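Local coordinates for envelope polyprotein (Puumala orthohantavirus, PDB 5FXU) that forms the ectodomain of the Gn envelope glycoprotein, a glycosylated and antigenic part of the hantaviral surface that probably assembles with Gc in the virion spike, at residues E4-C9 with N152-Y157; G18-S23 with G129-C134; F194-K199 with Q227-C232; M206-S211 with Y242-D247. All blocks are in the same frame, centred on the assembly; numbering follows the deposited sequence.

Interaction 1: E4-C9 with N152-Y157; sequences ELKIEC and NYEKTY
Asn152 ND2 reaches Glu4 OE2 at 2.7 Å, on the anti side of the carboxylate but tilted 32° out of its plane, with an N-H...acceptor angle of 139° and the amide and carboxylate planes almost perpendicular. An amide suits this place because it can serve two partners: its OD1 turns back to Gln150 NE2. At the other end Thr156 OG1 donates to Glu8 OE2 (2.9 Å) from above the carboxylate plane; that oxygen also accepts from Leu163 N, while Glu8 OE1 binds Ser236 OG, so both carboxylate oxygens are satisfied. The Lys6 NZ to Glu154 OE1 salt bridge is long, at 4.0 Å.

Between these ends the backbones are paired as parallel strands, Ile7 N giving to Asn152 O (2.9 Å) and Cys9 N to Glu154 O (2.8 Å), with Asn152 N and Glu154 N returning bonds to Leu5 O and Ile7 O. Strand 3-9 is an edge strand of a mixed four-stranded sheet, parallel to its neighbour 147-155. Lys6, Glu8, Asn152 and Glu154 put polar chains on one face; Ile7, Cys9, Tyr153 and Lys155 share the other.

There Ile7 and Tyr153 run side by side, CG1 of the isoleucine standing over the ring face, 4.2 Å from its centroid. Cys9 SG, beside its own backbone N (chi1 -69°), lies in the ring plane at the edge, 3.8 Å from Tyr153 CB, and is disulfide-bonded to Cys134.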
loop_
_atom_site.group_PDB
_atom_site.type_symbol
_atom_site.label_atom_id
_atom_site.label_comp_id
_atom_site.label_asym_id
_atom_site.label_seq_id
_atom_site.Cartn_x
_atom_site.Cartn_y
_atom_site.Cartn_z
ATOM N N GLU A 4 -9.570 -10.987 -12.084
ATOM C CA GLU A 4 -8.786 -12.163 -11.703
ATOM C C GLU A 4 -7.674 -11.816 -10.693
ATOM O O GLU A 4 -6.782 -11.022 -10.982
ATOM C CB GLU A 4 -8.200 -12.863 -12.926
ATOM C CG GLU A 4 -7.552 -14.187 -12.554
ATOM C CD GLU A 4 -6.978 -14.977 -13.728
ATOM O OE1 GLU A 4 -6.787 -14.412 -14.836
ATOM O OE2 GLU A 4 -6.705 -16.188 -13.516
ATOM N N LEU A 5 -7.746 -12.418 -9.513
ATOM C CA LEU A 5 -6.710 -12.269 -8.516
ATOM C C LEU A 5 -5.949 -13.589 -8.421
ATOM O O LEU A 5 -6.462 -14.591 -7.947
ATOM C CB LEU A 5 -7.311 -11.844 -7.181
ATOM C CG LEU A 5 -6.378 -11.164 -6.166
ATOM C CD1 LEU A 5 -7.202 -10.486 -5.088
ATOM C CD2 LEU A 5 -5.421 -12.163 -5.537
ATOM N N LYS A 6 -4.724 -13.578 -8.923
ATOM C CA LYS A 6 -3.918 -14.768 -9.021
ATOM C C LYS A 6 -3.032 -14.911 -7.778
ATOM O O LYS A 6 -2.455 -13.959 -7.289
ATOM C CB LYS A 6 -3.177 -14.729 -10.364
ATOM C CG LYS A 6 -2.512 -16.030 -10.801
ATOM C CD LYS A 6 -1.921 -15.951 -12.215
ATOM C CE LYS A 6 -2.970 -15.591 -13.280
ATOM N NZ LYS A 6 -2.573 -16.076 -14.642
ATOM N N ILE A 7 -3.021 -16.111 -7.216
ATOM C CA ILE A 7 -2.122 -16.455 -6.122
ATOM C C ILE A 7 -1.192 -17.539 -6.669
ATOM O O ILE A 7 -1.638 -18.562 -7.165
ATOM C CB ILE A 7 -2.909 -16.939 -4.885
ATOM C CG1 ILE A 7 -3.805 -15.829 -4.335
ATOM C CG2 ILE A 7 -1.993 -17.470 -3.787
ATOM C CD1 ILE A 7 -3.071 -14.671 -3.702
ATOM N N GLU A 8 0.101 -17.274 -6.593
ATOM C CA GLU A 8 1.107 -18.234 -6.932
ATOM C C GLU A 8 1.437 -19.047 -5.668
ATOM O O GLU A 8 1.956 -18.518 -4.690
ATOM C CB GLU A 8 2.341 -17.551 -7.492
ATOM C CG GLU A 8 3.404 -18.537 -7.973
ATOM C CD GLU A 8 4.638 -17.884 -8.586
ATOM O OE1 GLU A 8 4.977 -16.725 -8.215
ATOM O OE2 GLU A 8 5.295 -18.567 -9.424
ATOM N N CYS A 9 1.143 -20.344 -5.721
ATOM C CA CYS A 9 1.353 -21.277 -4.601
ATOM C C CYS A 9 2.705 -21.998 -4.660
ATOM O O CYS A 9 3.007 -22.637 -5.662
ATOM C CB CYS A 9 0.227 -22.319 -4.623
ATOM S SG CYS A 9 -1.355 -21.578 -4.183
ATOM N N ASN A 152 -7.762 -17.210 -8.063
ATOM C CA ASN A 152 -7.248 -18.468 -8.600
ATOM C C ASN A 152 -5.933 -18.796 -7.934
ATOM O O ASN A 152 -4.964 -18.029 -8.037
ATOM C CB ASN A 152 -7.036 -18.397 -10.105
ATOM C CG ASN A 152 -8.344 -18.332 -10.873
ATOM O OD1 ASN A 152 -9.287 -19.076 -10.597
ATOM N ND2 ASN A 152 -8.401 -17.447 -11.862
ATOM N N TYR A 153 -5.898 -19.942 -7.261
ATOM C CA TYR A 153 -4.674 -20.422 -6.634
ATOM C C TYR A 153 -4.065 -21.371 -7.632
ATOM O O TYR A 153 -4.722 -22.305 -8.060
ATOM C CB TYR A 153 -4.985 -21.102 -5.316
ATOM C CG TYR A 153 -5.502 -20.137 -4.269
ATOM C CD1 TYR A 153 -6.832 -19.748 -4.255
ATOM C CD2 TYR A 153 -4.669 -19.650 -3.262
ATOM C CE1 TYR A 153 -7.315 -18.885 -3.284
ATOM C CE2 TYR A 153 -5.154 -18.777 -2.294
ATOM C CZ TYR A 153 -6.470 -18.399 -2.312
ATOM O OH TYR A 153 -6.967 -17.517 -1.372
ATOM N N GLU A 154 -2.829 -21.101 -8.027
ATOM C CA GLU A 154 -2.168 -21.836 -9.095
ATOM C C GLU A 154 -0.805 -22.296 -8.617
ATOM O O GLU A 154 -0.072 -21.509 -8.009
ATOM C CB GLU A 154 -2.030 -20.921 -10.310
ATOM C CG GLU A 154 -2.140 -21.619 -11.670
ATOM C CD GLU A 154 -3.003 -20.843 -12.672
ATOM O OE1 GLU A 154 -2.856 -19.597 -12.766
ATOM O OE2 GLU A 154 -3.847 -21.491 -13.337
ATOM N N LYS A 155 -0.480 -23.565 -8.869
ATOM C CA LYS A 155 0.756 -24.158 -8.361
ATOM C C LYS A 155 1.917 -23.754 -9.265
ATOM O O LYS A 155 1.776 -23.666 -10.484
ATOM C CB LYS A 155 0.680 -25.684 -8.156
ATOM C CG LYS A 155 -0.641 -26.274 -7.647
ATOM C CD LYS A 155 -1.170 -25.583 -6.381
ATOM C CE LYS A 155 -2.611 -25.991 -6.036
ATOM N NZ LYS A 155 -3.415 -24.890 -5.415
ATOM N N THR A 156 3.058 -23.455 -8.649
ATOM C CA THR A 156 4.172 -22.828 -9.360
ATOM C C THR A 156 4.909 -23.819 -10.276
ATOM O O THR A 156 5.101 -24.986 -9.933
ATOM C CB THR A 156 5.153 -22.105 -8.391
ATOM O OG1 THR A 156 6.127 -21.381 -9.134
ATOM C CG2 THR A 156 5.870 -23.055 -7.464
ATOM N N TYR A 157 5.294 -23.326 -11.453
ATOM C CA TYR A 157 6.214 -24.024 -12.376
ATOM C C TYR A 157 7.572 -24.395 -11.789
ATOM O O TYR A 157 8.218 -25.284 -12.306
ATOM C CB TYR A 157 6.462 -23.165 -13.624
ATOM C CG TYR A 157 5.364 -23.258 -14.635
ATOM C CD1 TYR A 157 5.371 -24.276 -15.602
ATOM C CD2 TYR A 157 4.310 -22.345 -14.634
ATOM C CE1 TYR A 157 4.356 -24.377 -16.541
ATOM C CE2 TYR A 157 3.292 -22.435 -15.571
ATOM C CZ TYR A 157 3.321 -23.456 -16.521
ATOM O OH TYR A 157 2.315 -23.551 -17.450
#

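Interaction 2: G18-S23 with G129-C134; sequences GLVIGS and GPIQTC
Val20 and Gly129 form an antiparallel hydrogen-bonded pair: Val20 N donates to Gly129 O at 2.9 Å, and Gly129 N returns a straighter bond to Val20 O at 3.1 Å. A type I turn runs from Pro130 to Thr133, close to the start of the short helix 133-136. Pro130 has no N-H to offer, but supplies the carbonyl that closes the turn. Its O takes two bonds from Thr133, one from the backbone N and one from OG1 (2.8 Å), a grip that threonine can supply because its hydroxyl sits close to the main chain.

One water completes the polar contacts. It donates to Gly18 O (2.8 Å) and to Gln132 OE1, and accepts from Ile131 N (2.9 Å), linking the residue before the strand to the turn where the two backbones have already parted.

The apolar contacts centre on Ile131 and Val20. Ile131 CD1 lies against Gly18 C at 3.4 Å, in space that a CB on residue 18 would invade, so glycine fits here. Val20 CG1, anti to its carbonyl carbon (chi1 -73°), points to both Ile131 CG1 (4.0 Å) and Cys134 SG (4.1 Å), while CG2 touches Gly129 O, as does Leu19 CD2; the Leu19 side chain also packs on Ile99 and Ile128.

Direct strand pairing is thus short, and the contact continues through a shared water and branched aliphatic groups. Val20 lies against the half-cystine Cys134, bringing the strand next to the Cys9-Cys134 disulfide.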
loop_
_atom_site.group_PDB
_atom_site.type_symbol
_atom_site.label_atom_id
_atom_site.label_comp_id
_atom_site.label_asym_id
_atom_site.label_seq_id
_atom_site.Cartn_x
_atom_site.Cartn_y
_atom_site.Cartn_z
ATOM N N GLY A 18 5.624 -17.785 6.254
ATOM C CA GLY A 18 5.407 -17.100 4.987
ATOM C C GLY A 18 3.936 -16.846 4.727
ATOM O O GLY A 18 3.067 -17.534 5.246
ATOM N N LEU A 19 3.656 -15.836 3.928
ATOM C CA LEU A 19 2.303 -15.551 3.506
ATOM C C LEU A 19 2.269 -15.509 1.997
ATOM O O LEU A 19 3.267 -15.132 1.375
ATOM C CB LEU A 19 1.864 -14.203 4.060
ATOM C CG LEU A 19 1.879 -14.001 5.571
ATOM C CD1 LEU A 19 1.601 -12.553 5.877
ATOM C CD2 LEU A 19 0.827 -14.856 6.229
ATOM N N VAL A 20 1.128 -15.862 1.406
ATOM C CA VAL A 20 0.880 -15.574 -0.003
ATOM C C VAL A 20 0.219 -14.200 -0.115
ATOM O O VAL A 20 -0.475 -13.780 0.773
ATOM C CB VAL A 20 0.006 -16.634 -0.742
ATOM C CG1 VAL A 20 0.799 -17.898 -0.987
ATOM C CG2 VAL A 20 -1.287 -16.959 -0.011
ATOM N N ILE A 21 0.446 -13.525 -1.229
ATOM C CA ILE A 21 -0.188 -12.251 -1.528
ATOM C C ILE A 21 -0.547 -12.186 -2.989
ATOM O O ILE A 21 0.211 -12.643 -3.836
ATOM C CB ILE A 21 0.721 -11.058 -1.175
ATOM C CG1 ILE A 21 0.017 -9.720 -1.490
ATOM C CG2 ILE A 21 2.093 -11.168 -1.849
ATOM C CD1 ILE A 21 0.700 -8.530 -0.865
ATOM N N GLY A 22 -1.694 -11.605 -3.279
ATOM C CA GLY A 22 -2.061 -11.243 -4.653
ATOM C C GLY A 22 -2.851 -9.939 -4.672
ATOM O O GLY A 22 -3.303 -9.460 -3.638
ATOM N N SER A 23 -3.028 -9.355 -5.849
ATOM C CA SER A 23 -3.770 -8.097 -5.936
ATOM C C SER A 23 -4.276 -7.883 -7.318
ATOM O O SER A 23 -3.674 -8.348 -8.253
ATOM C CB SER A 23 -2.929 -6.884 -5.452
ATOM O OG SER A 23 -1.770 -6.654 -6.248
ATOM N N GLY A 129 -2.614 -13.865 2.949
ATOM C CA GLY A 129 -2.983 -14.913 3.867
ATOM C C GLY A 129 -2.024 -16.066 3.997
ATOM O O GLY A 129 -0.980 -16.101 3.366
ATOM N N PRO A 130 -2.377 -17.031 4.837
ATOM C CA PRO A 130 -1.415 -18.124 5.096
ATOM C C PRO A 130 -1.230 -19.026 3.890
ATOM O O PRO A 130 -2.157 -19.227 3.081
ATOM C CB PRO A 130 -2.014 -18.874 6.282
ATOM C CG PRO A 130 -3.252 -18.139 6.658
ATOM C CD PRO A 130 -3.650 -17.223 5.548
ATOM N N ILE A 131 -0.030 -19.568 3.774
ATOM C CA ILE A 131 0.296 -20.450 2.661
ATOM C C ILE A 131 -0.576 -21.727 2.664
ATOM O O ILE A 131 -0.794 -22.287 1.607
ATOM C CB ILE A 131 1.815 -20.729 2.609
ATOM C CG1 ILE A 131 2.549 -19.409 2.311
ATOM C CG2 ILE A 131 2.166 -21.726 1.507
ATOM C CD1 ILE A 131 4.054 -19.411 2.507
ATOM N N GLN A 132 -1.129 -22.119 3.822
ATOM C CA GLN A 132 -2.058 -23.270 3.944
ATOM C C GLN A 132 -3.307 -23.133 3.074
ATOM O O GLN A 132 -3.912 -24.140 2.694
ATOM C CB GLN A 132 -2.520 -23.485 5.398
ATOM C CG GLN A 132 -1.484 -24.100 6.338
ATOM C CD GLN A 132 -0.383 -23.117 6.807
ATOM O OE1 GLN A 132 -0.402 -21.885 6.510
ATOM N NE2 GLN A 132 0.611 -23.668 7.490
ATOM N N THR A 133 -3.700 -21.900 2.767
ATOM C CA THR A 133 -4.820 -21.639 1.866
ATOM C C THR A 133 -4.659 -22.333 0.511
ATOM O O THR A 133 -5.642 -22.790 -0.062
ATOM C CB THR A 133 -5.009 -20.129 1.622
ATOM O OG1 THR A 133 -4.929 -19.448 2.860
ATOM C CG2 THR A 133 -6.382 -19.843 1.039
ATOM N N CYS A 134 -3.423 -22.413 0.031
ATOM C CA CYS A 134 -3.060 -23.174 -1.160
ATOM C C CYS A 134 -3.389 -24.684 -1.124
ATOM O O CYS A 134 -3.567 -25.303 -2.171
ATOM C CB CYS A 134 -1.561 -22.988 -1.441
ATOM S SG CYS A 134 -1.137 -21.328 -2.085
HETATM O O HOH W 1 1.661 -19.722 6.153
#

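Interaction 3: F194-K199 with Q227-C232; sequences FLIAKK and QGYYIC
Ile196 N donates to Tyr229 O at 2.8 Å, almost in line with the carbonyl, and Tyr229 N returns a bond to Ile196 O. Phe194 and Ile231 are paired in the same reciprocal way, and past the strand end Lys198 N reaches Gln227 O (3.1 Å) from above the carbonyl plane.

Two tyrosine rings cover the aliphatic chains of the partner strand on opposite faces of the pairing. In Tyr229 a chi1 of 61° sets CG between N and the carbonyl carbon, and the ring has one face on Ile196: CB stands 3.9 Å from the centroid, and CG2 touches CZ at 3.6 Å. Lys198 CB meets the ring edge. On the other face Leu195 CD1 sits over the Tyr230 ring, 3.9 Å from its centroid. Tyrosine suits both places, its face packing on branched carbons while its hydroxyl bonds elsewhere, Tyr229 OH to Glu100 and Tyr230 OH to Pro342 O.

Ile196 O lies only 3.1 Å from Gly228 CA, where a side chain would clash with it. With axes at 144°, strands 185-197 and 228-234 are markedly twisted antiparallel neighbours in the Gn head, cross-linked by a disulfide between Cys193 and Cys232.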
loop_
_atom_site.group_PDB
_atom_site.type_symbol
_atom_site.label_atom_id
_atom_site.label_comp_id
_atom_site.label_asym_id
_atom_site.label_seq_id
_atom_site.Cartn_x
_atom_site.Cartn_y
_atom_site.Cartn_z
ATOM N N PHE A 194 2.261 -1.945 3.101
ATOM C CA PHE A 194 1.087 -1.355 3.740
ATOM C C PHE A 194 1.554 -0.503 4.893
ATOM O O PHE A 194 2.399 -0.920 5.673
ATOM C CB PHE A 194 0.114 -2.454 4.187
ATOM C CG PHE A 194 -0.240 -3.382 3.065
ATOM C CD1 PHE A 194 0.640 -4.407 2.695
ATOM C CD2 PHE A 194 -1.369 -3.167 2.305
ATOM C CE1 PHE A 194 0.363 -5.214 1.595
ATOM C CE2 PHE A 194 -1.663 -3.988 1.219
ATOM C CZ PHE A 194 -0.799 -4.999 0.845
ATOM N N LEU A 195 1.036 0.714 4.957
ATOM C CA LEU A 195 1.372 1.642 6.008
ATOM C C LEU A 195 0.634 1.320 7.291
ATOM O O LEU A 195 -0.601 1.269 7.303
ATOM C CB LEU A 195 1.008 3.070 5.574
ATOM C CG LEU A 195 1.383 4.152 6.575
ATOM C CD1 LEU A 195 2.877 4.302 6.670
ATOM C CD2 LEU A 195 0.811 5.463 6.119
ATOM N N ILE A 196 1.378 1.189 8.379
ATOM C CA ILE A 196 0.819 0.840 9.686
ATOM C C ILE A 196 1.090 1.989 10.652
ATOM O O ILE A 196 2.253 2.385 10.825
ATOM C CB ILE A 196 1.502 -0.422 10.240
ATOM C CG1 ILE A 196 1.530 -1.586 9.223
ATOM C CG2 ILE A 196 0.883 -0.846 11.561
ATOM C CD1 ILE A 196 0.192 -2.018 8.710
ATOM N N ALA A 197 0.050 2.519 11.291
ATOM C CA ALA A 197 0.202 3.514 12.350
ATOM C C ALA A 197 0.528 2.846 13.681
ATOM O O ALA A 197 -0.209 1.976 14.157
ATOM C CB ALA A 197 -1.064 4.309 12.495
ATOM N N LYS A 198 1.634 3.271 14.280
ATOM C CA LYS A 198 2.121 2.708 15.523
ATOM C C LYS A 198 2.959 3.743 16.283
ATOM O O LYS A 198 4.046 4.135 15.860
ATOM C CB LYS A 198 2.931 1.436 15.241
ATOM C CG LYS A 198 3.521 0.731 16.461
ATOM C CD LYS A 198 2.422 0.217 17.381
ATOM C CE LYS A 198 2.952 -0.560 18.589
ATOM N NZ LYS A 198 3.712 0.200 19.618
ATOM N N LYS A 199 2.439 4.150 17.431
ATOM C CA LYS A 199 3.062 5.143 18.303
ATOM C C LYS A 199 3.910 4.471 19.402
ATOM O O LYS A 199 3.606 3.345 19.806
ATOM C CB LYS A 199 1.946 5.964 18.950
ATOM C CG LYS A 199 2.062 7.444 18.729
ATOM C CD LYS A 199 0.814 8.184 19.168
ATOM C CE LYS A 199 1.199 9.470 19.862
ATOM N NZ LYS A 199 -0.019 10.253 20.151
ATOM N N GLN A 227 4.091 8.583 13.305
ATOM C CA GLN A 227 4.686 7.397 13.891
ATOM C C GLN A 227 4.068 6.154 13.297
ATOM O O GLN A 227 2.855 5.934 13.375
ATOM C CB GLN A 227 4.582 7.401 15.422
ATOM C CG GLN A 227 5.661 8.267 16.070
ATOM C CD GLN A 227 5.711 8.168 17.579
ATOM O OE1 GLN A 227 6.174 7.175 18.139
ATOM N NE2 GLN A 227 5.242 9.210 18.245
ATOM N N GLY A 228 4.917 5.354 12.662
ATOM C CA GLY A 228 4.465 4.146 12.010
ATOM C C GLY A 228 5.546 3.496 11.196
ATOM O O GLY A 228 6.726 3.804 11.347
ATOM N N TYR A 229 5.144 2.575 10.347
ATOM C CA TYR A 229 6.098 1.778 9.597
ATOM C C TYR A 229 5.408 1.117 8.454
ATOM O O TYR A 229 4.194 1.156 8.383
ATOM C CB TYR A 229 6.741 0.719 10.493
ATOM C CG TYR A 229 5.816 -0.289 11.105
ATOM C CD1 TYR A 229 5.195 -0.047 12.328
ATOM C CD2 TYR A 229 5.611 -1.522 10.502
ATOM C CE1 TYR A 229 4.342 -1.000 12.907
ATOM C CE2 TYR A 229 4.777 -2.480 11.073
ATOM C CZ TYR A 229 4.154 -2.206 12.269
ATOM O OH TYR A 229 3.336 -3.150 12.806
ATOM N N TYR A 230 6.182 0.533 7.544
ATOM C CA TYR A 230 5.587 -0.239 6.468
ATOM C C TYR A 230 5.824 -1.729 6.753
ATOM O O TYR A 230 6.885 -2.106 7.250
ATOM C CB TYR A 230 6.149 0.168 5.091
ATOM C CG TYR A 230 5.563 1.427 4.503
ATOM C CD1 TYR A 230 4.368 1.384 3.778
ATOM C CD2 TYR A 230 6.201 2.639 4.620
ATOM C CE1 TYR A 230 3.841 2.519 3.198
ATOM C CE2 TYR A 230 5.678 3.775 4.057
ATOM C CZ TYR A 230 4.496 3.730 3.345
ATOM O OH TYR A 230 3.982 4.878 2.781
ATOM N N ILE A 231 4.833 -2.550 6.384
ATOM C CA ILE A 231 4.977 -3.993 6.373
ATOM C C ILE A 231 4.786 -4.432 4.935
ATOM O O ILE A 231 3.834 -4.016 4.278
ATOM C CB ILE A 231 4.034 -4.656 7.402
ATOM C CG1 ILE A 231 4.532 -6.034 7.755
ATOM C CG2 ILE A 231 2.579 -4.673 6.937
ATOM C CD1 ILE A 231 5.710 -6.013 8.730
ATOM N N CYS A 232 5.731 -5.221 4.419
ATOM C CA CYS A 232 5.821 -5.501 2.988
ATOM C C CYS A 232 5.888 -6.978 2.769
ATOM O O CYS A 232 6.373 -7.723 3.626
ATOM C CB CYS A 232 7.079 -4.848 2.366
ATOM S SG CYS A 232 7.233 -3.059 2.663
#

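Interaction 4: M206-S211 with Y242-D247; sequences MKLEKS and YIPTLD
Met206 CE touches Tyr242 OH at 3.4 Å, with SD a little farther at 3.8 Å; the two side chains cross at about a right angle. The methionine chain is flexible and unbranched, and its folded shape, with chi2 -58° and chi3 -61°, brings the methyl back to the phenol oxygen. Leu208 CD1 packs on Pro244 CD (4.0 Å), and Ser211 OG lies 3.9 Å from Pro244 CG; the apolar CD and CG of the puckered proline ring suit the van der Waals contact that alone carries the crossing.

Several features set these groups in place. The peptide before Pro244 is cis, which bends the chain sharply as it leaves the strand, and Thr245 OG1 donates to Tyr242 O at 2.6 Å across that bend. Lys207 is the N-cap residue of the helix that carries Leu208 and Ser211. Tyr242 stacks on Tyr229, and Met206 also touches Tyr229.

The contact joins the start of helix 208-216 and the loop leading into it to the end of strand 237-243 and the loop just beyond. Leu208 reaches on to Tyr230 and to Leu341 of strand 340-354, whereas helix 249-260 packs on Ile243 and Pro244 through Leu255.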
loop_
_atom_site.group_PDB
_atom_site.type_symbol
_atom_site.label_atom_id
_atom_site.label_comp_id
_atom_site.label_asym_id
_atom_site.label_seq_id
_atom_site.Cartn_x
_atom_site.Cartn_y
_atom_site.Cartn_z
ATOM N N MET A 206 10.025 5.431 15.806
ATOM C CA MET A 206 8.900 5.210 14.890
ATOM C C MET A 206 8.626 6.391 13.966
ATOM O O MET A 206 7.655 6.333 13.201
ATOM C CB MET A 206 7.616 4.926 15.665
ATOM C CG MET A 206 7.699 3.803 16.682
ATOM S SD MET A 206 8.172 2.211 16.013
ATOM C CE MET A 206 6.789 2.007 14.896
ATOM N N LYS A 207 9.478 7.426 13.995
ATOM C CA LYS A 207 9.296 8.610 13.129
ATOM C C LYS A 207 9.734 8.280 11.679
ATOM O O LYS A 207 10.831 8.618 11.213
ATOM C CB LYS A 207 9.955 9.895 13.706
ATOM C CG LYS A 207 9.074 10.870 14.539
ATOM C CD LYS A 207 8.814 10.430 15.959
ATOM C CE LYS A 207 8.752 11.607 16.947
ATOM N NZ LYS A 207 7.456 12.317 16.848
ATOM N N LEU A 208 8.825 7.614 10.962
ATOM C CA LEU A 208 9.093 7.096 9.622
ATOM C C LEU A 208 9.567 8.160 8.616
ATOM O O LEU A 208 10.514 7.910 7.866
ATOM C CB LEU A 208 7.865 6.360 9.102
ATOM C CG LEU A 208 7.910 5.740 7.709
ATOM C CD1 LEU A 208 9.048 4.731 7.621
ATOM C CD2 LEU A 208 6.572 5.085 7.404
ATOM N N GLU A 209 8.952 9.342 8.617
ATOM C CA GLU A 209 9.326 10.367 7.646
ATOM C C GLU A 209 10.728 10.917 7.907
ATOM O O GLU A 209 11.412 11.336 6.960
ATOM C CB GLU A 209 8.299 11.497 7.598
ATOM C CG GLU A 209 8.504 12.516 6.483
ATOM C CD GLU A 209 8.636 11.912 5.082
ATOM O OE1 GLU A 209 7.967 10.910 4.766
ATOM O OE2 GLU A 209 9.384 12.475 4.261
ATOM N N LYS A 210 11.177 10.889 9.167
ATOM C CA LYS A 210 12.576 11.228 9.479
ATOM C C LYS A 210 13.560 10.292 8.790
ATOM O O LYS A 210 14.613 10.747 8.319
ATOM C CB LYS A 210 12.844 11.262 10.985
ATOM C CG LYS A 210 12.137 12.409 11.715
ATOM C CD LYS A 210 12.730 12.638 13.105
ATOM C CE LYS A 210 12.164 13.901 13.825
ATOM N NZ LYS A 210 11.866 15.169 13.065
ATOM N N SER A 211 13.215 9.010 8.685
ATOM C CA SER A 211 14.062 8.067 7.966
ATOM C C SER A 211 14.190 8.452 6.517
ATOM O O SER A 211 15.295 8.471 5.980
ATOM C CB SER A 211 13.544 6.632 8.071
ATOM O OG SER A 211 13.287 6.267 9.423
ATOM N N TYR A 242 9.668 -5.695 7.591
ATOM C CA TYR A 242 9.414 -4.476 8.318
ATOM C C TYR A 242 10.302 -3.356 7.750
ATOM O O TYR A 242 11.508 -3.528 7.600
ATOM C CB TYR A 242 9.723 -4.721 9.793
ATOM C CG TYR A 242 9.426 -3.567 10.740
ATOM C CD1 TYR A 242 10.304 -2.471 10.864
ATOM C CD2 TYR A 242 8.277 -3.581 11.563
ATOM C CE1 TYR A 242 10.028 -1.424 11.745
ATOM C CE2 TYR A 242 8.017 -2.551 12.458
ATOM C CZ TYR A 242 8.895 -1.487 12.549
ATOM O OH TYR A 242 8.627 -0.476 13.425
ATOM N N ILE A 243 9.704 -2.211 7.435
ATOM C CA ILE A 243 10.446 -1.038 6.924
ATOM C C ILE A 243 10.251 0.100 7.921
ATOM O O ILE A 243 9.119 0.492 8.147
ATOM C CB ILE A 243 9.917 -0.563 5.547
ATOM C CG1 ILE A 243 9.845 -1.708 4.526
ATOM C CG2 ILE A 243 10.721 0.625 5.031
ATOM C CD1 ILE A 243 11.174 -2.256 4.091
ATOM N N PRO A 244 11.319 0.645 8.517
ATOM C CA PRO A 244 12.725 0.242 8.249
ATOM C C PRO A 244 13.315 -0.766 9.207
ATOM O O PRO A 244 13.064 -0.699 10.385
ATOM C CB PRO A 244 13.488 1.558 8.348
ATOM C CG PRO A 244 12.675 2.397 9.249
ATOM C CD PRO A 244 11.264 1.872 9.330
ATOM N N THR A 245 14.026 -1.739 8.663
ATOM C CA THR A 245 14.906 -2.597 9.429
ATOM C C THR A 245 16.323 -2.135 9.026
ATOM O O THR A 245 16.762 -2.345 7.898
ATOM C CB THR A 245 14.632 -4.066 9.106
ATOM O OG1 THR A 245 13.250 -4.364 9.333
ATOM C CG2 THR A 245 15.501 -4.992 10.007
ATOM N N LEU A 246 17.025 -1.481 9.941
ATOM C CA LEU A 246 18.189 -0.642 9.558
ATOM C C LEU A 246 19.357 -1.355 8.885
ATOM O O LEU A 246 19.963 -0.796 7.957
ATOM C CB LEU A 246 18.744 0.092 10.770
ATOM C CG LEU A 246 17.976 1.204 11.421
ATOM C CD1 LEU A 246 17.263 2.030 10.378
ATOM C CD2 LEU A 246 17.023 0.736 12.513
ATOM N N ASP A 247 19.647 -2.565 9.354
ATOM C CA ASP A 247 20.741 -3.389 8.815
ATOM C C ASP A 247 20.303 -4.438 7.771
ATOM O O ASP A 247 21.047 -5.346 7.466
ATOM C CB ASP A 247 21.472 -4.080 9.983
ATOM C CG ASP A 247 20.597 -5.090 10.702
ATOM O OD1 ASP A 247 19.348 -4.897 10.716
ATOM O OD2 ASP A 247 21.150 -6.067 11.274
#

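Interactions 1 and 2 are neighbours, their centres about 10 Å apart, and are joined covalently: Cys9 SG and Cys134 SG are 2.1 Å apart in a disulfide. Ile7 CD1 packs on Gly22 N (3.4 Å), and Lys155 NZ probably bonds Cys134 O. Interactions 3 and 4 form a second pair, about 9 Å between centres, in which Tyr230 O and Ile243 N are 2.8 Å apart, a probable hydrogen bond between adjacent strands, and Gly228 N probably bonds Met206 O. The pairs meet where Ile21 CD1 touches Phe194 CE1 at 4.1 Å, between interactions 2 and 3. Interactions 1 and 4 lie farthest apart, about 32 Å between centres.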